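Long-range contacts in uncharacterized protein (Pseudomonas aeruginosa, PDB 5BR9), which probably takes part, as a TsaB protein of the KAE1/TsaD family, in forming the threonylcarbamoyladenosine modification of tRNA: residues Q109-V120 and G134-M143; A166-G176 and Q183-L193. All coordinates share one frame; numbering follows the deposited sequence. Where two conformers were deposited one is given.

Interaction 1 of 2, residues Q109-V120 and G134-M143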
loop_
_atom_site.group_PDB
_atom_site.type_symbol
_atom_site.label_atom_id
_atom_site.label_comp_id
_atom_site.label_asym_id
_atom_site.label_seq_id
_atom_site.Cartn_x
_atom_site.Cartn_y
_atom_site.Cartn_z
ATOM N N GLN A 109 16.004 -19.012 -4.415
ATOM C CA GLN A 109 16.947 -19.005 -3.312
ATOM C C GLN A 109 16.457 -19.968 -2.233
ATOM O O GLN A 109 17.259 -20.699 -1.632
ATOM C CB GLN A 109 17.122 -17.605 -2.724
ATOM C CG GLN A 109 18.339 -17.496 -1.805
ATOM C CD GLN A 109 19.631 -17.517 -2.596
ATOM O OE1 GLN A 109 19.664 -17.083 -3.743
ATOM N NE2 GLN A 109 20.694 -18.033 -1.998
ATOM N N ARG A 110 15.145 -19.988 -1.993
ATOM C CA ARG A 110 14.605 -20.927 -1.005
ATOM C C ARG A 110 14.785 -22.382 -1.423
ATOM O O ARG A 110 15.170 -23.229 -0.609
ATOM C CB ARG A 110 13.126 -20.668 -0.745
ATOM C CG ARG A 110 12.532 -21.654 0.253
ATOM C CD ARG A 110 11.195 -21.205 0.772
ATOM N NE ARG A 110 10.730 -22.080 1.847
ATOM C CZ ARG A 110 9.549 -21.970 2.444
ATOM N NH1 ARG A 110 8.701 -21.015 2.079
ATOM N NH2 ARG A 110 9.219 -22.811 3.408
ATOM N N ALA A 111 14.527 -22.671 -2.696
ATOM C CA ALA A 111 14.671 -24.040 -3.179
ATOM C C ALA A 111 16.145 -24.463 -3.102
ATOM O O ALA A 111 16.466 -25.619 -2.828
ATOM C CB ALA A 111 14.126 -24.175 -4.588
ATOM N N TYR A 112 17.036 -23.514 -3.356
ATOM C CA TYR A 112 18.453 -23.779 -3.222
ATOM C C TYR A 112 18.794 -24.128 -1.770
ATOM O O TYR A 112 19.432 -25.143 -1.506
ATOM C CB TYR A 112 19.279 -22.583 -3.686
ATOM C CG TYR A 112 20.717 -22.703 -3.242
ATOM C CD1 TYR A 112 21.537 -23.715 -3.748
ATOM C CD2 TYR A 112 21.250 -21.837 -2.282
ATOM C CE1 TYR A 112 22.855 -23.851 -3.324
ATOM C CE2 TYR A 112 22.582 -21.970 -1.849
ATOM C CZ TYR A 112 23.372 -22.976 -2.384
ATOM O OH TYR A 112 24.680 -23.118 -1.980
ATOM N N ARG A 113 18.344 -23.298 -0.831
ATOM C CA ARG A 113 18.641 -23.523 0.578
ATOM C C ARG A 113 18.056 -24.841 1.091
ATOM O O ARG A 113 18.702 -25.560 1.858
ATOM C CB ARG A 113 18.124 -22.362 1.435
ATOM C CG ARG A 113 18.324 -22.556 2.931
ATOM C CD ARG A 113 17.877 -21.331 3.715
ATOM N NE ARG A 113 16.486 -20.947 3.444
ATOM C CZ ARG A 113 15.430 -21.520 4.014
ATOM N NH1 ARG A 113 15.602 -22.514 4.878
ATOM N NH2 ARG A 113 14.207 -21.099 3.726
ATOM N N GLU A 114 16.847 -25.169 0.655
ATOM C CA GLU A 114 16.146 -26.327 1.205
ATOM C C GLU A 114 16.408 -27.657 0.477
ATOM O O GLU A 114 16.446 -28.699 1.108
ATOM C CB GLU A 114 14.642 -26.049 1.220
ATOM C CG GLU A 114 14.185 -25.077 2.283
ATOM C CD GLU A 114 12.657 -24.931 2.330
ATOM O OE1 GLU A 114 11.945 -25.695 1.642
ATOM O OE2 GLU A 114 12.160 -24.084 3.100
ATOM N N GLN A 115 16.565 -27.616 -0.844
ATOM C CA GLN A 115 16.708 -28.834 -1.651
ATOM C C GLN A 115 18.120 -29.001 -2.164
ATOM O O GLN A 115 18.464 -30.050 -2.690
ATOM C CB GLN A 115 15.773 -28.816 -2.868
ATOM C CG GLN A 115 14.316 -28.610 -2.556
ATOM C CD GLN A 115 13.777 -29.670 -1.631
ATOM O OE1 GLN A 115 14.191 -30.827 -1.682
ATOM N NE2 GLN A 115 12.850 -29.279 -0.766
ATOM N N GLY A 116 18.915 -27.939 -2.049
ATOM C CA GLY A 116 20.254 -27.894 -2.611
ATOM C C GLY A 116 20.292 -27.739 -4.125
ATOM O O GLY A 116 21.351 -27.869 -4.732
ATOM N N ALA A 117 19.151 -27.437 -4.736
ATOM C CA ALA A 117 19.076 -27.292 -6.202
ATOM C C ALA A 117 19.774 -26.021 -6.677
ATOM O O ALA A 117 19.488 -24.930 -6.203
ATOM C CB ALA A 117 17.634 -27.300 -6.666
ATOM N N GLU A 118 20.701 -26.170 -7.608
ATOM C CA GLU A 118 21.495 -25.041 -8.061
ATOM C C GLU A 118 20.941 -24.445 -9.337
ATOM O O GLU A 118 21.341 -23.359 -9.754
ATOM C CB GLU A 118 22.940 -25.482 -8.239
ATOM C CG GLU A 118 23.533 -25.847 -6.900
ATOM C CD GLU A 118 25.016 -26.022 -6.922
ATOM O OE1 GLU A 118 25.620 -25.891 -8.008
ATOM O OE2 GLU A 118 25.575 -26.281 -5.832
ATOM N N ARG A 119 19.993 -25.161 -9.935
ATOM C CA ARG A 119 19.240 -24.647 -11.066
ATOM C C ARG A 119 17.756 -24.808 -10.776
ATOM O O ARG A 119 17.266 -25.919 -10.560
ATOM C CB ARG A 119 19.646 -25.362 -12.359
ATOM C CG ARG A 119 21.150 -25.249 -12.607
ATOM C CD ARG A 119 21.550 -25.344 -14.062
ATOM N NE ARG A 119 21.695 -26.718 -14.511
ATOM C CZ ARG A 119 22.369 -27.083 -15.598
ATOM N NH1 ARG A 119 22.447 -28.367 -15.933
ATOM N NH2 ARG A 119 22.982 -26.167 -16.341
ATOM N N VAL A 120 17.042 -23.687 -10.760
ATOM C CA VAL A 120 15.626 -23.695 -10.403
ATOM C C VAL A 120 14.808 -22.929 -11.425
ATOM O O VAL A 120 15.126 -21.794 -11.781
ATOM C CB VAL A 120 15.380 -23.110 -9.000
ATOM C CG1 VAL A 120 13.876 -22.996 -8.746
ATOM C CG2 VAL A 120 16.027 -23.981 -7.925
ATOM N N GLY A 134 10.534 -17.641 -14.287
ATOM C CA GLY A 134 11.911 -17.173 -14.208
ATOM C C GLY A 134 12.847 -18.295 -13.795
ATOM O O GLY A 134 12.583 -19.026 -12.834
ATOM N N CYS A 135 13.925 -18.465 -14.550
ATOM C CA CYS A 135 14.878 -19.517 -14.281
ATOM C C CYS A 135 16.128 -18.934 -13.648
ATOM O O CYS A 135 16.618 -17.880 -14.064
ATOM C CB CYS A 135 15.222 -20.285 -15.557
ATOM S SG CYS A 135 13.844 -21.218 -16.250
ATOM N N TYR A 136 16.639 -19.642 -12.645
ATOM C CA TYR A 136 17.703 -19.132 -11.802
ATOM C C TYR A 136 18.800 -20.172 -11.649
ATOM O O TYR A 136 18.524 -21.371 -11.669
ATOM C CB TYR A 136 17.134 -18.725 -10.422
ATOM C CG TYR A 136 16.344 -17.437 -10.478
ATOM C CD1 TYR A 136 16.922 -16.240 -10.074
ATOM C CD2 TYR A 136 15.027 -17.407 -10.966
ATOM C CE1 TYR A 136 16.226 -15.040 -10.136
ATOM C CE2 TYR A 136 14.303 -16.191 -11.033
ATOM C CZ TYR A 136 14.920 -15.015 -10.609
ATOM O OH TYR A 136 14.272 -13.804 -10.679
ATOM N N GLN A 137 20.037 -19.700 -11.504
ATOM C CA GLN A 137 21.197 -20.573 -11.299
ATOM C C GLN A 137 22.138 -19.956 -10.267
ATOM O O GLN A 137 22.354 -18.740 -10.242
ATOM C CB GLN A 137 21.937 -20.817 -12.613
ATOM C CG GLN A 137 23.246 -21.614 -12.458
ATOM C CD GLN A 137 23.806 -22.133 -13.787
ATOM O OE1 GLN A 137 23.150 -22.039 -14.835
ATOM N NE2 GLN A 137 25.024 -22.683 -13.746
ATOM N N LEU A 138 22.683 -20.809 -9.415
ATOM C CA LEU A 138 23.601 -20.395 -8.375
ATOM C C LEU A 138 24.884 -19.766 -8.921
ATOM O O LEU A 138 25.544 -20.309 -9.805
ATOM C CB LEU A 138 23.961 -21.591 -7.491
ATOM C CG LEU A 138 24.645 -21.263 -6.164
ATOM C CD1 LEU A 138 23.666 -20.623 -5.176
ATOM C CD2 LEU A 138 25.244 -22.524 -5.579
ATOM N N GLN A 139 25.240 -18.628 -8.351
ATOM C CA GLN A 139 26.421 -17.878 -8.735
ATOM C C GLN A 139 26.977 -17.295 -7.442
ATOM O O GLN A 139 26.470 -16.280 -6.947
ATOM C CB GLN A 139 26.051 -16.779 -9.737
ATOM C CG GLN A 139 26.987 -16.551 -10.913
ATOM C CD GLN A 139 26.277 -15.791 -12.049
ATOM O OE1 GLN A 139 25.288 -16.282 -12.619
ATOM N NE2 GLN A 139 26.766 -14.588 -12.366
ATOM N N GLN A 140 27.974 -17.964 -6.868
ATOM C CA GLN A 140 28.617 -17.487 -5.646
ATOM C C GLN A 140 27.610 -17.306 -4.505
ATOM O O GLN A 140 27.577 -16.262 -3.853
ATOM C CB GLN A 140 29.339 -16.165 -5.916
ATOM C CG GLN A 140 30.635 -16.326 -6.655
ATOM C CD GLN A 140 31.205 -14.999 -7.069
ATOM O OE1 GLN A 140 30.466 -14.036 -7.290
ATOM N NE2 GLN A 140 32.528 -14.925 -7.158
ATOM N N GLY A 141 26.783 -18.326 -4.295
ATOM C CA GLY A 141 25.845 -18.359 -3.201
ATOM C C GLY A 141 24.526 -17.662 -3.510
ATOM O O GLY A 141 23.595 -17.756 -2.734
ATOM N N GLU A 142 24.427 -17.002 -4.663
ATOM C CA GLU A 142 23.210 -16.251 -5.007
ATOM C C GLU A 142 22.517 -16.894 -6.201
ATOM O O GLU A 142 23.146 -17.150 -7.233
ATOM C CB GLU A 142 23.546 -14.774 -5.324
ATOM C CG GLU A 142 22.335 -13.890 -5.707
ATOM C CD GLU A 142 22.721 -12.506 -6.240
ATOM O OE1 GLU A 142 23.930 -12.223 -6.360
ATOM O OE2 GLU A 142 21.816 -11.697 -6.556
ATOM N N MET A 143 21.222 -17.165 -6.058
ATOM C CA MET A 143 20.441 -17.662 -7.182
ATOM C C MET A 143 20.207 -16.482 -8.116
ATOM O O MET A 143 19.613 -15.465 -7.752
ATOM C CB MET A 143 19.137 -18.315 -6.718
ATOM C CG MET A 143 19.344 -19.645 -5.977
ATOM S SD MET A 143 20.204 -20.958 -6.903
ATOM C CE MET A 143 18.890 -21.529 -7.979
#

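Interaction 2 of 2, residues A166-G176 and Q183-L193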
loop_
_atom_site.group_PDB
_atom_site.type_symbol
_atom_site.label_atom_id
_atom_site.label_comp_id
_atom_site.label_asym_id
_atom_site.label_seq_id
_atom_site.Cartn_x
_atom_site.Cartn_y
_atom_site.Cartn_z
ATOM N N ALA A 166 18.864 -33.715 -15.352
ATOM C CA ALA A 166 18.046 -34.116 -14.220
ATOM C C ALA A 166 18.369 -33.334 -12.939
ATOM O O ALA A 166 17.977 -33.740 -11.841
ATOM C CB ALA A 166 18.218 -35.620 -13.982
ATOM N N ASP A 167 19.077 -32.215 -13.070
ATOM C CA ASP A 167 19.531 -31.487 -11.886
ATOM C C ASP A 167 18.690 -30.235 -11.579
ATOM O O ASP A 167 18.712 -29.720 -10.456
ATOM C CB ASP A 167 20.997 -31.092 -12.046
ATOM C CG ASP A 167 21.204 -30.127 -13.191
ATOM O OD1 ASP A 167 20.819 -30.474 -14.327
ATOM O OD2 ASP A 167 21.722 -29.017 -12.947
ATOM N N TRP A 168 17.945 -29.743 -12.560
ATOM C CA TRP A 168 17.125 -28.563 -12.298
ATOM C C TRP A 168 15.772 -28.911 -11.639
ATOM O O TRP A 168 15.220 -29.997 -11.823
ATOM C CB TRP A 168 16.915 -27.758 -13.583
ATOM C CG TRP A 168 16.149 -28.436 -14.650
ATOM C CD1 TRP A 168 16.600 -29.409 -15.492
ATOM C CD2 TRP A 168 14.793 -28.169 -15.032
ATOM N NE1 TRP A 168 15.602 -29.779 -16.367
ATOM C CE2 TRP A 168 14.484 -29.029 -16.109
ATOM C CE3 TRP A 168 13.810 -27.293 -14.566
ATOM C CZ2 TRP A 168 13.236 -29.035 -16.725
ATOM C CZ3 TRP A 168 12.564 -27.300 -15.183
ATOM C CH2 TRP A 168 12.290 -28.161 -16.254
ATOM N N PHE A 169 15.261 -27.962 -10.864
ATOM C CA PHE A 169 14.141 -28.177 -9.951
ATOM C C PHE A 169 13.037 -27.169 -10.253
ATOM O O PHE A 169 13.314 -26.008 -10.560
ATOM C CB PHE A 169 14.658 -28.050 -8.500
ATOM C CG PHE A 169 13.613 -28.257 -7.411
ATOM C CD1 PHE A 169 13.333 -29.526 -6.927
ATOM C CD2 PHE A 169 12.977 -27.167 -6.821
ATOM C CE1 PHE A 169 12.402 -29.718 -5.911
ATOM C CE2 PHE A 169 12.054 -27.346 -5.794
ATOM C CZ PHE A 169 11.759 -28.628 -5.339
ATOM N N GLY A 170 11.789 -27.600 -10.137
ATOM C CA GLY A 170 10.659 -26.700 -10.330
ATOM C C GLY A 170 10.073 -26.239 -8.997
ATOM O O GLY A 170 9.690 -27.038 -8.127
ATOM N N ALA A 171 10.011 -24.929 -8.828
ATOM C CA ALA A 171 9.521 -24.352 -7.588
ATOM C C ALA A 171 8.385 -23.380 -7.838
ATOM O O ALA A 171 8.470 -22.535 -8.724
ATOM C CB ALA A 171 10.638 -23.646 -6.857
ATOM N N GLY A 172 7.333 -23.500 -7.035
ATOM C CA GLY A 172 6.259 -22.520 -7.020
ATOM C C GLY A 172 4.907 -23.007 -7.506
ATOM O O GLY A 172 4.805 -24.032 -8.207
ATOM N N THR A 173 3.873 -22.243 -7.157
ATOM C CA THR A 173 2.489 -22.628 -7.438
ATOM C C THR A 173 2.176 -22.697 -8.929
ATOM O O THR A 173 1.170 -23.290 -9.329
ATOM C CB THR A 173 1.498 -21.641 -6.805
ATOM O OG1 THR A 173 1.718 -20.337 -7.361
ATOM C CG2 THR A 173 1.673 -21.582 -5.268
ATOM N N GLY A 174 3.023 -22.074 -9.746
ATOM C CA GLY A 174 2.887 -22.144 -11.195
ATOM C C GLY A 174 3.024 -23.566 -11.721
ATOM O O GLY A 174 2.560 -23.890 -12.813
ATOM N N TRP A 175 3.665 -24.423 -10.936
ATOM C CA TRP A 175 3.892 -25.793 -11.343
ATOM C C TRP A 175 2.633 -26.639 -11.250
ATOM O O TRP A 175 2.644 -27.797 -11.671
ATOM C CB TRP A 175 5.049 -26.392 -10.533
ATOM C CG TRP A 175 6.345 -25.827 -11.061
ATOM C CD1 TRP A 175 7.051 -24.766 -10.559
ATOM C CD2 TRP A 175 7.039 -26.246 -12.243
ATOM N NE1 TRP A 175 8.151 -24.513 -11.345
ATOM C CE2 TRP A 175 8.164 -25.405 -12.388
ATOM C CE3 TRP A 175 6.819 -27.250 -13.195
ATOM C CZ2 TRP A 175 9.071 -25.545 -13.440
ATOM C CZ3 TRP A 175 7.733 -27.397 -14.238
ATOM C CH2 TRP A 175 8.839 -26.543 -14.353
ATOM N N GLY A 176 1.534 -26.040 -10.773
ATOM C CA GLY A 176 0.225 -26.661 -10.904
ATOM C C GLY A 176 -0.112 -26.901 -12.370
ATOM O O GLY A 176 -0.880 -27.796 -12.696
ATOM N N GLN A 183 8.262 -29.051 -21.105
ATOM C CA GLN A 183 9.181 -29.947 -20.407
ATOM C C GLN A 183 8.861 -29.924 -18.920
ATOM O O GLN A 183 8.124 -29.052 -18.458
ATOM C CB GLN A 183 10.649 -29.552 -20.650
ATOM C CG GLN A 183 11.051 -28.209 -20.057
ATOM C CD GLN A 183 10.620 -27.020 -20.900
ATOM O OE1 GLN A 183 10.855 -26.993 -22.106
ATOM N NE2 GLN A 183 9.999 -26.022 -20.264
ATOM N N ARG A 184 9.384 -30.894 -18.176
ATOM C CA ARG A 184 9.242 -30.883 -16.726
ATOM C C ARG A 184 10.483 -31.470 -16.059
ATOM O O ARG A 184 11.153 -32.331 -16.628
ATOM C CB ARG A 184 7.986 -31.644 -16.293
ATOM C CG ARG A 184 7.987 -33.140 -16.552
ATOM C CD ARG A 184 7.178 -33.843 -15.458
ATOM N NE ARG A 184 7.851 -33.766 -14.163
ATOM C CZ ARG A 184 7.252 -33.937 -12.989
ATOM N NH1 ARG A 184 5.952 -34.183 -12.933
ATOM N NH2 ARG A 184 7.956 -33.849 -11.869
ATOM N N PRO A 185 10.805 -30.986 -14.852
ATOM C CA PRO A 185 11.973 -31.490 -14.123
ATOM C C PRO A 185 11.719 -32.855 -13.496
ATOM O O PRO A 185 10.569 -33.292 -13.410
ATOM C CB PRO A 185 12.174 -30.439 -13.021
ATOM C CG PRO A 185 10.773 -29.977 -12.726
ATOM C CD PRO A 185 10.082 -29.959 -14.080
ATOM N N VAL A 186 12.782 -33.509 -13.047
ATOM C CA VAL A 186 12.635 -34.764 -12.322
ATOM C C VAL A 186 11.824 -34.516 -11.051
ATOM O O VAL A 186 10.943 -35.295 -10.712
ATOM C CB VAL A 186 14.008 -35.387 -11.993
ATOM C CG1 VAL A 186 13.838 -36.581 -11.078
ATOM C CG2 VAL A 186 14.706 -35.832 -13.275
ATOM N N ALA A 187 12.099 -33.408 -10.372
ATOM C CA ALA A 187 11.420 -33.102 -9.124
ATOM C C ALA A 187 10.915 -31.660 -9.037
ATOM O O ALA A 187 11.546 -30.728 -9.537
ATOM C CB ALA A 187 12.351 -33.395 -7.963
ATOM N N LEU A 188 9.780 -31.476 -8.375
ATOM C CA LEU A 188 9.232 -30.139 -8.182
ATOM C C LEU A 188 8.477 -29.992 -6.851
ATOM O O LEU A 188 8.167 -30.971 -6.180
ATOM C CB LEU A 188 8.313 -29.775 -9.364
ATOM C CG LEU A 188 7.188 -30.714 -9.803
ATOM C CD1 LEU A 188 6.000 -30.646 -8.869
ATOM C CD2 LEU A 188 6.748 -30.378 -11.214
ATOM N N ASP A 189 8.192 -28.751 -6.479
ATOM C CA ASP A 189 7.365 -28.470 -5.327
ATOM C C ASP A 189 6.394 -27.359 -5.718
ATOM O O ASP A 189 6.757 -26.185 -5.715
ATOM C CB ASP A 189 8.207 -28.040 -4.110
ATOM C CG ASP A 189 7.366 -27.849 -2.832
ATOM O OD1 ASP A 189 6.109 -27.893 -2.892
ATOM O OD2 ASP A 189 7.969 -27.628 -1.755
ATOM N N ALA A 190 5.159 -27.727 -6.033
ATOM C CA ALA A 190 4.188 -26.751 -6.491
ATOM C C ALA A 190 3.550 -25.964 -5.323
ATOM O O ALA A 190 2.737 -25.071 -5.534
ATOM C CB ALA A 190 3.118 -27.451 -7.312
ATOM N N SER A 191 3.911 -26.284 -4.091
ATOM C CA SER A 191 3.331 -25.548 -2.969
ATOM C C SER A 191 4.340 -24.610 -2.281
ATOM O O SER A 191 4.001 -23.910 -1.324
ATOM C CB SER A 191 2.725 -26.514 -1.957
ATOM O OG SER A 191 3.747 -27.073 -1.163
ATOM N N LEU A 192 5.572 -24.585 -2.772
ATOM C CA LEU A 192 6.593 -23.702 -2.187
ATOM C C LEU A 192 6.300 -22.217 -2.391
ATOM O O LEU A 192 5.975 -21.769 -3.502
ATOM C CB LEU A 192 7.976 -24.017 -2.764
ATOM C CG LEU A 192 9.124 -23.482 -1.906
ATOM C CD1 LEU A 192 9.266 -24.300 -0.594
ATOM C CD2 LEU A 192 10.419 -23.447 -2.713
ATOM N N LEU A 193 6.454 -21.461 -1.309
ATOM C CA LEU A 193 6.147 -20.041 -1.261
ATOM C C LEU A 193 7.416 -19.238 -0.912
ATOM O O LEU A 193 8.391 -19.810 -0.446
ATOM C CB LEU A 193 5.034 -19.785 -0.227
ATOM C CG LEU A 193 3.675 -20.459 -0.478
ATOM C CD1 LEU A 193 2.665 -20.091 0.609
ATOM C CD2 LEU A 193 3.124 -20.077 -1.868
HETATM O O HOH W 1 15.404 -32.023 -13.598
HETATM O O HOH W 2 15.145 -32.132 -10.510
HETATM O O HOH W 3 4.922 -19.979 -5.404
#

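Interaction 1 of 2, residues Q109-V120 and G134-M143
Helix 103-115 packs here against the antiparallel strands 119-125, 131-139 and 142-152 of a five-stranded mixed sheet, with Gln109 and Tyr112 of the helix meeting Met143 and Leu138 of the strands. The amide of Gln109 grips the backbone at the end of the hairpin, Met143 in the strand and Gly141 in the turn: OE1 accepts from Met143 N at 2.8 Å, on a lone pair in the carbonyl plane, and NE2 donates to Gly141 O at 3.0 Å. CG of Gln109 stands anti to the backbone N (chi1 -166°) and the chain bends at chi2, which turns the amide toward the hairpin backbone; two bonds then hold it from rotating. Gly141 belongs to the type I' turn Gln139-Glu142 that links strands 131-139 and 142-152. Leu138 lays CD1 over the centre of the Tyr112 ring, 3.6 Å from the centroid, a CH-pi contact, while its CD2 reaches Tyr112 CE1. Met143, bent at both chi2 and chi3, puts SD 3.7 Å from Tyr112 CB and, obliquely, 4.9 Å from the Tyr112 ring centroid, a Met-aromatic contact, and carries CE on to Val120 CG2 at 3.8 Å, so that its side chain lies between helix and sheet. Gly116, with positive phi, is the first residue to leave the helical conformation, and the chain passes on into strand 119-125. Leu138 N donates to Glu118 O at 2.9 Å, and Val120 and Tyr136 form a hydrogen-bonded pair whose two bonds are Val120 N to Tyr136 O and Tyr136 N to Val120 O (2.8 Å). On the face away from the helix Arg119 and Gln137 run side by side, Arg119 CD packing on Gln137 OE1; the Arg119 guanidinium is paired with Asp167. Helix against a mixed sheet whose first three strands are antiparallel is characteristic of the actin-like ATPase (ASKHA) fold.

Interaction 2 of 2, residues A166-G176 and Q183-L193
Pro185 and Trp168 meet at one end of a parallel strand pair, 168-171 beside 187-189, where the second strand forms an edge of the five-stranded sheet of this ASKHA-type domain. In the tight part Pro185 wedges between two tryptophans: CB lies over the six-membered ring of Trp168, 3.7 Å from its centroid in a CH-pi contact, and CD meets Trp175 obliquely, 3.5 Å from CZ3. Trp168 takes the hindered rotamer with CG between N and the carbonyl carbon (chi1 65°), bringing a face of its ring against the proline. Gly170 CA sits 3.3 Å above the plane of the Trp175 ring, toward its rim. Ladder bonds join the strands, Gly170 N to Ala187 O and, shorter, Asp189 N to Gly170 O at 2.8 Å; Gly172 N to Asp189 O continues them. On the other face the Phe169 ring packs over Leu188 CA and runs beside Asp189, its CZ 3.8 Å from Asp189 CB.

The backbone beside this packing and the far end of the pair are looser and hydrated. Ala166 CB touches Val186 CG2 in an exposed pair, and Trp168 O is linked to Val186 N through a water. Past the strands, the chain turns at Asp189-Leu192, where Asp189 OD1 accepts from Ser191 N in an Asx turn. Another water accepts from Thr173 N and donates to Leu192 O at 2.8 Å.

In the fold
Both contacts belong to one mixed sheet, strand 119-125 of interaction 1 lying beside strand 168-171 of interaction 2, and their centres are 12 Å apart. Together they span its full width, from strand 142-152 at one edge to strand 187-189 at the other. Two polar links tie them: Arg119 NE meets Asp167 OD2 at 2.8 Å in a salt bridge, and Arg110 NH1 probably donates to Leu193 O at 2.8 Å. Val120 CG1 also packs against Phe169 O at 3.6 Å. Helix 103-115 serves both, since Phe169 touches Ala111 and Gln115, while Leu192 touches Arg110 and Glu114.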